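Local coordinates for calcium-dependent protein kinase, putative (Plasmodium falciparum, PDB 3MSE), which is a putative calcium-dependent serine/threonine kinase, represented here by its C-terminal EF-hand domain, which binds calcium and probably makes kinase activity responsive to it, at the calcium ion site. Sequence-based numbering; all coordinates share one arbitrary frame.

The calcium ion site. Residues 49-57, 60. With CA (calcium ion), chain B.
Between helix 18-48 and helix 58-67, an EF-hand loop wraps a calcium ion in seven oxygens, close to a pentagonal bipyramid. Asp49 and a water form the axis: the angle from Asp49 OD1 through the ion to the water is about 170°. Asn51, Asn53, Ser55 and Glu60 supply the belt.

Asp49 begins the loop with CG anti to its backbone N (chi1 -175°), which turns the carboxylate inward so that OD1 meets the ion at 2.1 Å. Its other oxygen, OD2, turns back toward the loop and accepts the amide N of Gly54 at 2.8 Å on its syn lone pair. OD1 also receives the N of Asn53, again on the syn side, so one carboxylate both binds metal and ties the loop backbone together. An acid suits this place because its charge probably favours calcium and its second oxygen holds the loop backbone. Gly54, with a positive phi of 77°, suits the turn because it lacks a side chain.

Asn51 and Asn53 both place CG in the crowded position between backbone N and carbonyl carbon, bringing their amide oxygens tip-first to the ion. Asn51 OD1 binds at 2.3 Å and Asn53 OD1 at 2.4 Å. These neutral amides give oxygen ligands without additional negative charge. The N of Ser55 meets Asn53 OD1 from above its carbonyl plane at 3.1 Å, probably helping to steady that amide. Ser55 itself uses its backbone O, 2.3 Å from the ion.

Across the belt from Asn53, and next to Asn51, Glu60 reaches in from helix 58-67 on an extended chain. OE1 and OE2 each lie 2.6 Å from the ion, a bidentate grip suited to the loop's last position. Ser57 N hydrogen-bonds to OE2 from above the carboxylate plane, and Ser57 OG accepts Glu60 N at 3.1 Å, capping the helix start. Calcium thus joins the loop's beginning to the exiting helix, a link through which calcium binding probably adjusts helix orientation and regulates the kinase.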
loop_
_atom_site.group_PDB
_atom_site.type_symbol
_atom_site.label_atom_id
_atom_site.label_comp_id
_atom_site.label_asym_id
_atom_site.label_seq_id
_atom_site.Cartn_x
_atom_site.Cartn_y
_atom_site.Cartn_z
ATOM N N ASP A 49 7.425 -5.618 22.775
ATOM C CA ASP A 49 6.815 -6.865 23.199
ATOM C C ASP A 49 7.851 -7.703 23.952
ATOM O O ASP A 49 8.356 -8.710 23.431
ATOM C CB ASP A 49 6.305 -7.599 21.950
ATOM C CG ASP A 49 5.536 -8.853 22.270
ATOM O OD1 ASP A 49 5.008 -9.003 23.396
ATOM O OD2 ASP A 49 5.446 -9.693 21.356
ATOM N N THR A 50 8.149 -7.290 25.183
ATOM C CA THR A 50 9.253 -7.878 25.951
ATOM C C THR A 50 8.975 -9.299 26.451
ATOM O O THR A 50 9.899 -9.999 26.839
ATOM C CB THR A 50 9.698 -6.993 27.146
ATOM O OG1 THR A 50 8.565 -6.694 27.963
ATOM C CG2 THR A 50 10.354 -5.706 26.662
ATOM N N ASN A 51 7.712 -9.717 26.445
ATOM C CA ASN A 51 7.380 -11.103 26.762
ATOM C C ASN A 51 7.118 -11.924 25.501
ATOM O O ASN A 51 6.756 -13.094 25.569
ATOM C CB ASN A 51 6.227 -11.197 27.766
ATOM C CG ASN A 51 4.911 -10.674 27.213
ATOM O OD1 ASN A 51 4.840 -10.141 26.097
ATOM N ND2 ASN A 51 3.853 -10.824 27.999
ATOM N N HIS A 52 7.315 -11.300 24.348
ATOM C CA HIS A 52 7.166 -11.982 23.055
ATOM C C HIS A 52 5.878 -12.830 22.949
ATOM O O HIS A 52 5.918 -13.987 22.516
ATOM C CB HIS A 52 8.423 -12.814 22.730
ATOM C CG HIS A 52 9.701 -12.023 22.759
ATOM N ND1 HIS A 52 9.897 -10.892 21.993
ATOM C CD2 HIS A 52 10.846 -12.205 23.459
ATOM C CE1 HIS A 52 11.107 -10.408 22.224
ATOM N NE2 HIS A 52 11.707 -11.191 23.105
ATOM N N ASN A 53 4.749 -12.246 23.356
ATOM C CA ASN A 53 3.429 -12.880 23.227
ATOM C C ASN A 53 2.617 -12.280 22.057
ATOM O O ASN A 53 1.417 -12.516 21.936
ATOM C CB ASN A 53 2.648 -12.751 24.550
ATOM C CG ASN A 53 2.176 -11.343 24.799
ATOM O OD1 ASN A 53 2.542 -10.442 24.060
ATOM N ND2 ASN A 53 1.351 -11.141 25.836
ATOM N N GLY A 54 3.267 -11.470 21.224
ATOM C CA GLY A 54 2.643 -10.993 20.000
ATOM C C GLY A 54 1.631 -9.871 20.175
ATOM O O GLY A 54 0.980 -9.468 19.216
ATOM N N SER A 55 1.491 -9.366 21.399
ATOM C CA SER A 55 0.669 -8.191 21.633
ATOM C C SER A 55 1.315 -7.270 22.691
ATOM O O SER A 55 2.249 -7.678 23.400
ATOM C CB SER A 55 -0.739 -8.595 22.046
ATOM O OG SER A 55 -0.719 -9.100 23.345
ATOM N N LEU A 56 0.816 -6.041 22.785
ATOM C CA LEU A 56 1.414 -5.021 23.664
ATOM C C LEU A 56 0.522 -4.657 24.825
ATOM O O LEU A 56 -0.600 -4.206 24.627
ATOM C CB LEU A 56 1.762 -3.742 22.876
ATOM C CG LEU A 56 2.778 -3.857 21.742
ATOM C CD1 LEU A 56 3.112 -2.483 21.169
ATOM C CD2 LEU A 56 4.037 -4.570 22.206
ATOM N N SER A 57 1.014 -4.840 26.046
ATOM C CA SER A 57 0.269 -4.364 27.206
ATOM C C SER A 57 0.427 -2.838 27.345
ATOM O O SER A 57 1.285 -2.247 26.694
ATOM C CB SER A 57 0.718 -5.061 28.488
ATOM O OG SER A 57 2.001 -4.619 28.892
ATOM N N GLU A 60 4.028 -2.244 28.734
ATOM C CA GLU A 60 5.083 -2.417 27.713
ATOM C C GLU A 60 5.301 -1.156 26.869
ATOM O O GLU A 60 6.443 -0.803 26.547
ATOM C CB GLU A 60 4.792 -3.598 26.774
ATOM C CG GLU A 60 5.006 -4.992 27.425
ATOM C CD GLU A 60 4.619 -6.153 26.501
ATOM O OE1 GLU A 60 5.154 -7.263 26.690
ATOM O OE2 GLU A 60 3.794 -5.969 25.572
HETATM CA CA CA B . 3.699 -8.499 24.968
HETATM O O HOH W 1 2.533 -8.375 26.423
#